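Local coordinates for VC0179-like protein (Escherichia coli, PDB 4XJ6) that probably joins GTP and ATP into cyclic GMP-AMP, as a magnesium-dependent bacterial homolog of cyclic GMP-AMP synthase, at residues Val37-Arg40 / Thr41-Val44; Ile147-Thr150 / Leu151-Leu155; Gly368-Gly371 / Ile372-Ala376. All coordinates share one frame; numbering follows the deposited sequence.

Interaction 1. Residues Val37-Arg40 / Thr41-Val44; sequences VRER and TRDV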
ATOM      1  N   VAL A  37     -10.473  12.508   0.333  1.00 29.00           N
ATOM      2  CA  VAL A  37      -9.262  12.694   1.124  1.00 25.24           C
ATOM      3  C   VAL A  37      -8.334  13.716   0.481  1.00 25.14           C
ATOM      4  O   VAL A  37      -7.719  14.532   1.169  1.00 26.20           O
ATOM      5  CB  VAL A  37      -8.518  11.361   1.312  1.00 23.48           C
ATOM      6  CG1 VAL A  37      -7.200  11.570   2.047  1.00 17.29           C
ATOM      7  CG2 VAL A  37      -9.402  10.381   2.059  1.00 24.69           C
ATOM      8  N   ARG A  38      -8.248  13.674  -0.846  1.00 26.01           N
ATOM      9  CA  ARG A  38      -7.407  14.605  -1.591  1.00 28.64           C
ATOM     10  C   ARG A  38      -7.888  16.043  -1.422  1.00 29.41           C
ATOM     11  O   ARG A  38      -7.093  16.945  -1.147  1.00 28.03           O
ATOM     12  CB  ARG A  38      -7.377  14.237  -3.076  1.00 25.11           C
ATOM     13  CG  ARG A  38      -6.645  12.938  -3.382  1.00 24.36           C
ATOM     14  CD  ARG A  38      -6.466  12.734  -4.883  1.00 23.81           C
ATOM     15  NE  ARG A  38      -5.672  11.542  -5.179  1.00 23.81           N
ATOM     16  CZ  ARG A  38      -5.232  11.216  -6.391  1.00 27.63           C
ATOM     17  NH1 ARG A  38      -5.501  11.995  -7.434  1.00 26.65           N
ATOM     18  NH2 ARG A  38      -4.516  10.113  -6.564  1.00 24.19           N
ATOM     19  N   GLU A  39      -9.192  16.247  -1.587  1.00 28.85           N
ATOM     20  CA  GLU A  39      -9.786  17.577  -1.489  1.00 32.07           C
ATOM     21  C   GLU A  39      -9.636  18.164  -0.092  1.00 24.60           C
ATOM     22  O   GLU A  39      -9.401  19.361   0.065  1.00 29.00           O
ATOM     23  CB  GLU A  39     -11.264  17.522  -1.885  1.00 37.22           C
ATOM     24  CG  GLU A  39     -11.497  17.259  -3.364  1.00 45.94           C
ATOM     25  CD  GLU A  39     -12.906  16.784  -3.658  1.00 53.90           C
ATOM     26  OE1 GLU A  39     -13.664  16.537  -2.696  1.00 54.71           O
ATOM     27  OE2 GLU A  39     -13.255  16.658  -4.850  1.00 57.26           O
ATOM     28  N   ARG A  40      -9.765  17.314   0.919  1.00 24.18           N
ATOM     29  CA  ARG A  40      -9.612  17.745   2.302  1.00 25.99           C
ATOM     30  C   ARG A  40      -8.168  18.140   2.604  1.00 29.99           C
ATOM     31  O   ARG A  40      -7.916  19.140   3.277  1.00 29.02           O
ATOM     32  CB  ARG A  40     -10.069  16.644   3.259  1.00 21.68           C
ATOM     33  CG  ARG A  40      -9.891  16.975   4.727  1.00 20.67           C
ATOM     34  CD  ARG A  40     -10.598  18.266   5.088  1.00 22.73           C
ATOM     35  NE  ARG A  40     -12.031  18.206   4.814  1.00 27.62           N
ATOM     36  CZ  ARG A  40     -12.949  17.870   5.715  1.00 30.94           C
ATOM     37  NH1 ARG A  40     -12.585  17.559   6.951  1.00 27.98           N
ATOM     38  NH2 ARG A  40     -14.232  17.844   5.379  1.00 27.85           N
ATOM     39  N   THR A  41      -7.222  17.354   2.101  1.00 31.97           N
ATOM     40  CA  THR A  41      -5.806  17.652   2.285  1.00 19.86           C
ATOM     41  C   THR A  41      -5.421  18.926   1.547  1.00 21.23           C
ATOM     42  O   THR A  41      -4.600  19.707   2.022  1.00 30.14           O
ATOM     43  CB  THR A  41      -4.925  16.493   1.803  1.00 25.69           C
ATOM     44  OG1 THR A  41      -5.268  15.306   2.530  1.00 22.68           O
ATOM     45  CG2 THR A  41      -3.446  16.809   2.017  1.00 19.18           C
ATOM     46  N   ARG A  42      -6.023  19.132   0.380  1.00 23.36           N
ATOM     47  CA  ARG A  42      -5.839  20.373  -0.362  1.00 29.82           C
ATOM     48  C   ARG A  42      -6.308  21.561   0.469  1.00 32.61           C
ATOM     49  O   ARG A  42      -5.610  22.570   0.583  1.00 35.99           O
ATOM     50  CB  ARG A  42      -6.594  20.339  -1.691  1.00 38.20           C
ATOM     51  CG  ARG A  42      -5.792  19.780  -2.850  1.00 48.43           C
ATOM     52  CD  ARG A  42      -6.489  20.045  -4.179  1.00 58.35           C
ATOM     53  NE  ARG A  42      -7.509  19.045  -4.483  1.00 60.84           N
ATOM     54  CZ  ARG A  42      -7.322  18.018  -5.306  1.00 61.24           C
ATOM     55  NH1 ARG A  42      -6.150  17.855  -5.907  1.00 62.34           N
ATOM     56  NH2 ARG A  42      -8.303  17.157  -5.530  1.00 59.89           N
ATOM     57  N   ASP A  43      -7.501  21.428   1.041  1.00 29.08           N
ATOM     58  CA  ASP A  43      -8.066  22.448   1.914  1.00 28.27           C
ATOM     59  C   ASP A  43      -7.145  22.759   3.089  1.00 30.22           C
ATOM     60  O   ASP A  43      -6.843  23.921   3.359  1.00 31.78           O
ATOM     61  CB  ASP A  43      -9.436  22.006   2.432  1.00 27.05           C
ATOM     62  CG  ASP A  43     -10.508  22.054   1.365  1.00 33.77           C
ATOM     63  OD1 ASP A  43     -10.311  22.757   0.354  1.00 39.71           O
ATOM     64  OD2 ASP A  43     -11.554  21.398   1.540  1.00 39.34           O
ATOM     65  N   VAL A  44      -6.705  21.712   3.781  1.00 27.65           N
ATOM     66  CA  VAL A  44      -5.832  21.858   4.944  1.00 24.54           C
ATOM     67  C   VAL A  44      -4.545  22.596   4.588  1.00 23.72           C
ATOM     68  O   VAL A  44      -4.130  23.523   5.287  1.00 25.12           O
ATOM     69  CB  VAL A  44      -5.477  20.483   5.553  1.00 19.44           C
ATOM     70  CG1 VAL A  44      -4.346  20.614   6.563  1.00 18.70           C
ATOM     71  CG2 VAL A  44      -6.706  19.843   6.191  1.00 22.55           C
TER
HETATM   72  O   HOH W   1     -12.659  18.751   1.681  1.00 33.99           O
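Thr-41 reaches back one turn to Val-37 and grips its carbonyl twice: OG1 donates to Val-37 O at 2.9 Å and the backbone N of Thr-41 to the same oxygen at 3.0 Å, the two arriving from opposite faces of the carbonyl plane. With chi1 at -59°, OG1 stands beside its own backbone N, close enough to share that acceptor, and Ser-159 of helix 149-166 is a further hydrogen-bond partner of the hydroxyl. Arg-42 follows, its N bonded to Arg-38 O. Its chain bends at chi3 (-84°) and turns the guanidinium back over the preceding turn, where Arg-38 CB lies over one face and Glu-39 CG sits at the edge, 3.9 Å from Arg-42 NH2. Asp-43 meets Arg-40 through a water: Asp-43 OD2 takes a hydrogen bond from it at 2.9 Å, and Arg-40 NE donates to it at 3.2 Å. The guanidinium of Arg-40 is also held by Glu-166 and Ser-162. Val-44 places CG2 3.2 Å from Arg-40 O, the carbonyl that accepts its N-H. The unbroken i to i+4 ladder from Thr-41 to Val-44 is that of a regular alpha-helix, the long helix 24-57, which here touches both strand 106-110, through Phe-107, and helix 149-166.

Interaction 2. Residues Ile147-Thr150 / Leu151-Leu155; sequences IGHT and LLLLL
Ile-147 and Leu-152 make the apolar part of this helix start: the CG2 branch of Ile-147 comes within 3.8 Å of Leu-152 CD2, the two side chains crossing at about a right angle. Ile-147 is still in the loop, with its CB directed toward the helix, and its CG2 methyl lies against the first turn. One turn on, Thr-150 and Leu-154 run side by side in the same direction, with CG2 of Thr-150 4.0 Å from Leu-154 CD1. Helix 79-90 packs against this pair through Asp-84, while Phe-100 of helix 94-102 touches Ile-147 and Leu-151.

Backbone hydrogen bonds establish the helix behind the N-cap residue Gly-148. Leu-153 N donates to His-149 O at 3.0 Å and Leu-154 N to Thr-150 O at 2.8 Å, with N-H to acceptor angles of 153° and 151°.

The His-149 imidazole forms a third, mixed group. With chi1 at 76°, CG sits between the backbone N and the carbonyl carbon, and the ring stays close to its own helix turn; Thr-150 OG1 stands 3.2 Å above one ring face, offset toward the rim, and Leu-153 CD1 approaches His-149 ND1 obliquely at 3.7 Å. This buried ND1 finds no polar partner in the model. The chemistry therefore implies cohesion from methyl contacts and main-chain bonds, with a probable desolvation cost at ND1 that the leucine methyl does not repay.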
ATOM      1  N   ILE A 147      11.434  22.114   3.906  1.00 30.19           N
ATOM      2  CA  ILE A 147      10.308  22.166   4.831  1.00 29.23           C
ATOM      3  C   ILE A 147      10.361  21.005   5.828  1.00 31.88           C
ATOM      4  O   ILE A 147      10.584  19.855   5.447  1.00 32.66           O
ATOM      5  CB  ILE A 147       8.963  22.145   4.070  1.00 24.35           C
ATOM      6  CG1 ILE A 147       8.862  23.363   3.148  1.00 24.41           C
ATOM      7  CG2 ILE A 147       7.793  22.100   5.041  1.00 23.70           C
ATOM      8  CD1 ILE A 147       7.603  23.404   2.308  1.00 23.83           C
ATOM      9  N   GLY A 148      10.168  21.322   7.106  1.00 32.36           N
ATOM     10  CA  GLY A 148      10.226  20.330   8.165  1.00 25.36           C
ATOM     11  C   GLY A 148       9.243  19.190   7.981  1.00 30.80           C
ATOM     12  O   GLY A 148       8.127  19.391   7.496  1.00 29.82           O
ATOM     13  N   HIS A 149       9.658  17.987   8.372  1.00 28.74           N
ATOM     14  CA  HIS A 149       8.839  16.797   8.173  1.00 26.81           C
ATOM     15  C   HIS A 149       7.635  16.776   9.109  1.00 27.87           C
ATOM     16  O   HIS A 149       6.563  16.306   8.735  1.00 28.16           O
ATOM     17  CB  HIS A 149       9.678  15.529   8.369  1.00 26.17           C
ATOM     18  CG  HIS A 149       9.971  15.210   9.803  1.00 31.85           C
ATOM     19  ND1 HIS A 149       9.512  14.065  10.419  1.00 31.64           N
ATOM     20  CD2 HIS A 149      10.671  15.888  10.744  1.00 35.00           C
ATOM     21  CE1 HIS A 149       9.919  14.049  11.675  1.00 34.08           C
ATOM     22  NE2 HIS A 149      10.624  15.144  11.899  1.00 34.81           N
ATOM     23  N   THR A 150       7.810  17.301  10.318  1.00 31.18           N
ATOM     24  CA  THR A 150       6.740  17.325  11.312  1.00 30.26           C
ATOM     25  C   THR A 150       5.565  18.174  10.840  1.00 28.20           C
ATOM     26  O   THR A 150       4.404  17.800  11.023  1.00 27.55           O
ATOM     27  CB  THR A 150       7.241  17.864  12.660  1.00 33.43           C
ATOM     28  OG1 THR A 150       8.314  17.043  13.135  1.00 35.51           O
ATOM     29  CG2 THR A 150       6.119  17.872  13.688  1.00 35.42           C
ATOM     30  N   LEU A 151       5.877  19.316  10.233  1.00 26.87           N
ATOM     31  CA  LEU A 151       4.863  20.221   9.707  1.00 24.48           C
ATOM     32  C   LEU A 151       3.964  19.505   8.706  1.00 25.04           C
ATOM     33  O   LEU A 151       2.737  19.509   8.842  1.00 26.36           O
ATOM     34  CB  LEU A 151       5.527  21.436   9.052  1.00 24.67           C
ATOM     35  CG  LEU A 151       4.702  22.699   8.779  1.00 26.67           C
ATOM     36  CD1 LEU A 151       5.626  23.901   8.655  1.00 28.28           C
ATOM     37  CD2 LEU A 151       3.845  22.570   7.526  1.00 25.43           C
ATOM     38  N   LEU A 152       4.587  18.896   7.702  1.00 22.28           N
ATOM     39  CA  LEU A 152       3.868  18.202   6.639  1.00 23.39           C
ATOM     40  C   LEU A 152       3.074  17.019   7.173  1.00 21.21           C
ATOM     41  O   LEU A 152       1.969  16.736   6.710  1.00 23.13           O
ATOM     42  CB  LEU A 152       4.848  17.731   5.564  1.00 23.85           C
ATOM     43  CG  LEU A 152       5.737  18.815   4.951  1.00 21.79           C
ATOM     44  CD1 LEU A 152       6.810  18.192   4.077  1.00 21.82           C
ATOM     45  CD2 LEU A 152       4.881  19.778   4.158  1.00 25.39           C
ATOM     46  N   LEU A 153       3.650  16.328   8.150  1.00 21.53           N
ATOM     47  CA  LEU A 153       2.994  15.180   8.766  1.00 26.20           C
ATOM     48  C   LEU A 153       1.775  15.605   9.576  1.00 30.34           C
ATOM     49  O   LEU A 153       0.757  14.915   9.588  1.00 27.96           O
ATOM     50  CB  LEU A 153       3.975  14.413   9.657  1.00 21.91           C
ATOM     51  CG  LEU A 153       5.013  13.560   8.927  1.00 26.35           C
ATOM     52  CD1 LEU A 153       6.022  12.987   9.912  1.00 26.79           C
ATOM     53  CD2 LEU A 153       4.329  12.454   8.128  1.00 20.91           C
ATOM     54  N   LEU A 154       1.882  16.747  10.248  1.00 22.34           N
ATOM     55  CA  LEU A 154       0.769  17.283  11.027  1.00 23.31           C
ATOM     56  C   LEU A 154      -0.363  17.775  10.132  1.00 22.45           C
ATOM     57  O   LEU A 154      -1.522  17.803  10.544  1.00 22.75           O
ATOM     58  CB  LEU A 154       1.245  18.417  11.935  1.00 23.71           C
ATOM     59  CG  LEU A 154       1.954  17.992  13.221  1.00 28.27           C
ATOM     60  CD1 LEU A 154       2.359  19.212  14.037  1.00 25.51           C
ATOM     61  CD2 LEU A 154       1.071  17.056  14.038  1.00 24.82           C
ATOM     62  N   LEU A 155      -0.021  18.168   8.909  1.00 21.97           N
ATOM     63  CA  LEU A 155      -1.024  18.599   7.941  1.00 21.76           C
ATOM     64  C   LEU A 155      -1.789  17.407   7.379  1.00 26.10           C
ATOM     65  O   LEU A 155      -2.979  17.503   7.083  1.00 25.67           O
ATOM     66  CB  LEU A 155      -0.378  19.391   6.806  1.00 21.61           C
ATOM     67  CG  LEU A 155       0.241  20.731   7.199  1.00 24.84           C
ATOM     68  CD1 LEU A 155       0.689  21.487   5.963  1.00 22.14           C
ATOM     69  CD2 LEU A 155      -0.735  21.564   8.017  1.00 22.84           C
TER

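Interaction 3. Residues Gly368-Gly371 / Ile372-Ala376; sequences GLYG and ILLAA
The backbone from Gly-368 to Ala-376 is alpha-helical but uneven, for Leu-373 N bonds to Leu-369 O at 3.2 Å and Ala-375 N to Gly-371 O at 3.0 Å, whereas Ile-372 N makes only weak bonds, to Gly-368 O and Leu-369 O, and Leu-374 N likewise to Tyr-370 O and Gly-371 O. This is a stretch of helix 357-377 in the mainly helical C-terminal family region, and its side chains pair at i to i+4 spacing. On the buried side Leu-369 CD1 meets Leu-373 CG at 4.1 Å. Both leucines also touch Ala-326 of helix 318-335, and helix 382-393 packs on them through Ala-392 and Ile-389 respectively. Ile-372 lays CG1 beside the carbonyl of Gly-368, with 3.4 Å between CG1 and Gly-368 O. On another side, Tyr-370 extends with CG anti to its backbone N (chi1 -174°), and chi2 of 55° turns a ring face to the leucine one turn later. Leu-374 answers with a CH-pi contact, its CD1 3.5 Å from the Tyr-370 ring centroid and 19° off the normal. That methyl is displaced toward the hydroxyl-bearing end of the ring, where Leu-374 CD1 lies 3.3 Å from Tyr-370 CZ.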
ATOM      1  N   GLY A 368       3.142 -25.054   3.468  1.00 22.41           N
ATOM      2  CA  GLY A 368       1.876 -25.763   3.496  1.00 21.70           C
ATOM      3  C   GLY A 368       1.083 -25.648   2.205  1.00 26.29           C
ATOM      4  O   GLY A 368       0.249 -26.501   1.906  1.00 30.45           O
ATOM      5  N   LEU A 369       1.348 -24.591   1.441  1.00 25.09           N
ATOM      6  CA  LEU A 369       0.584 -24.308   0.228  1.00 26.93           C
ATOM      7  C   LEU A 369       0.706 -25.387  -0.846  1.00 28.09           C
ATOM      8  O   LEU A 369      -0.301 -25.817  -1.408  1.00 27.99           O
ATOM      9  CB  LEU A 369       1.010 -22.963  -0.364  1.00 19.91           C
ATOM     10  CG  LEU A 369       0.306 -22.581  -1.669  1.00 21.06           C
ATOM     11  CD1 LEU A 369      -1.212 -22.597  -1.498  1.00 19.48           C
ATOM     12  CD2 LEU A 369       0.780 -21.225  -2.176  1.00 17.70           C
ATOM     13  N   TYR A 370       1.934 -25.806  -1.139  1.00 26.87           N
ATOM     14  CA  TYR A 370       2.189 -26.770  -2.207  1.00 25.21           C
ATOM     15  C   TYR A 370       1.441 -28.081  -1.984  1.00 26.92           C
ATOM     16  O   TYR A 370       0.978 -28.712  -2.935  1.00 29.91           O
ATOM     17  CB  TYR A 370       3.691 -27.037  -2.331  1.00 22.11           C
ATOM     18  CG  TYR A 370       4.073 -27.906  -3.511  1.00 42.24           C
ATOM     19  CD1 TYR A 370       3.692 -27.567  -4.803  1.00 36.65           C
ATOM     20  CD2 TYR A 370       4.831 -29.055  -3.333  1.00 45.10           C
ATOM     21  CE1 TYR A 370       4.042 -28.354  -5.882  1.00 34.14           C
ATOM     22  CE2 TYR A 370       5.190 -29.848  -4.406  1.00 44.75           C
ATOM     23  CZ  TYR A 370       4.794 -29.492  -5.680  1.00 39.02           C
ATOM     24  OH  TYR A 370       5.145 -30.280  -6.754  1.00 44.19           O
ATOM     25  N   GLY A 371       1.315 -28.480  -0.723  1.00 22.87           N
ATOM     26  CA  GLY A 371       0.616 -29.704  -0.381  1.00 30.83           C
ATOM     27  C   GLY A 371      -0.874 -29.609  -0.628  1.00 31.46           C
ATOM     28  O   GLY A 371      -1.514 -30.579  -1.029  1.00 25.02           O
ATOM     29  N   ILE A 372      -1.422 -28.425  -0.388  1.00 30.41           N
ATOM     30  CA  ILE A 372      -2.842 -28.177  -0.583  1.00 27.90           C
ATOM     31  C   ILE A 372      -3.223 -28.254  -2.063  1.00 26.73           C
ATOM     32  O   ILE A 372      -4.228 -28.866  -2.427  1.00 24.15           O
ATOM     33  CB  ILE A 372      -3.242 -26.801  -0.015  1.00 25.50           C
ATOM     34  CG1 ILE A 372      -3.148 -26.812   1.514  1.00 21.80           C
ATOM     35  CG2 ILE A 372      -4.636 -26.412  -0.483  1.00 21.34           C
ATOM     36  CD1 ILE A 372      -3.314 -25.448   2.141  1.00 26.81           C
ATOM     37  N   LEU A 373      -2.400 -27.645  -2.912  1.00 21.64           N
ATOM     38  CA  LEU A 373      -2.654 -27.605  -4.349  1.00 24.00           C
ATOM     39  C   LEU A 373      -2.583 -28.989  -4.994  1.00 27.19           C
ATOM     40  O   LEU A 373      -3.219 -29.239  -6.020  1.00 23.33           O
ATOM     41  CB  LEU A 373      -1.662 -26.666  -5.039  1.00 26.04           C
ATOM     42  CG  LEU A 373      -1.721 -25.195  -4.623  1.00 28.74           C
ATOM     43  CD1 LEU A 373      -0.764 -24.367  -5.463  1.00 19.51           C
ATOM     44  CD2 LEU A 373      -3.142 -24.657  -4.730  1.00 19.61           C
ATOM     45  N   LEU A 374      -1.804 -29.883  -4.393  1.00 23.77           N
ATOM     46  CA  LEU A 374      -1.628 -31.225  -4.933  1.00 25.26           C
ATOM     47  C   LEU A 374      -2.685 -32.194  -4.416  1.00 30.49           C
ATOM     48  O   LEU A 374      -3.079 -33.123  -5.121  1.00 32.93           O
ATOM     49  CB  LEU A 374      -0.236 -31.750  -4.601  1.00 28.62           C
ATOM     50  CG  LEU A 374       0.889 -31.195  -5.469  1.00 35.77           C
ATOM     51  CD1 LEU A 374       2.197 -31.354  -4.745  1.00 43.27           C
ATOM     52  CD2 LEU A 374       0.924 -31.912  -6.809  1.00 35.45           C
ATOM     53  N   ALA A 375      -3.132 -31.978  -3.182  1.00 29.06           N
ATOM     54  CA  ALA A 375      -4.193 -32.790  -2.601  1.00 31.45           C
ATOM     55  C   ALA A 375      -5.496 -32.517  -3.338  1.00 26.79           C
ATOM     56  O   ALA A 375      -6.275 -33.428  -3.614  1.00 39.51           O
ATOM     57  CB  ALA A 375      -4.341 -32.499  -1.114  1.00 26.88           C
ATOM     58  N   ALA A 376      -5.712 -31.244  -3.655  1.00 26.53           N
ATOM     59  CA  ALA A 376      -6.866 -30.816  -4.435  1.00 28.09           C
ATOM     60  C   ALA A 376      -6.844 -31.471  -5.811  1.00 31.79           C
ATOM     61  O   ALA A 376      -7.845 -32.023  -6.267  1.00 32.79           O
ATOM     62  CB  ALA A 376      -6.886 -29.301  -4.567  1.00 23.79           C
TER

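Overall arrangement
From the N terminus the chain first forms interaction 1 in helix 24-57, then interaction 2 at the start of helix 149-166, and finally interaction 3 in helix 357-377. Each joins adjoining residues, so none closes a long loop, and the three follow in series without nesting or crossing. Interactions 1 and 2 nevertheless meet in space: their centres lie 15 Å apart, and Val-44 CG1 packs 3.4 Å from Leu-155 O, tying helix 24-57 to helix 149-166. Interaction 3 lies on the opposite side of the chain's centre, with its nearest atoms about 32 Å from interaction 1 and about 35 Å from interaction 2, and belongs to the C-terminal helices.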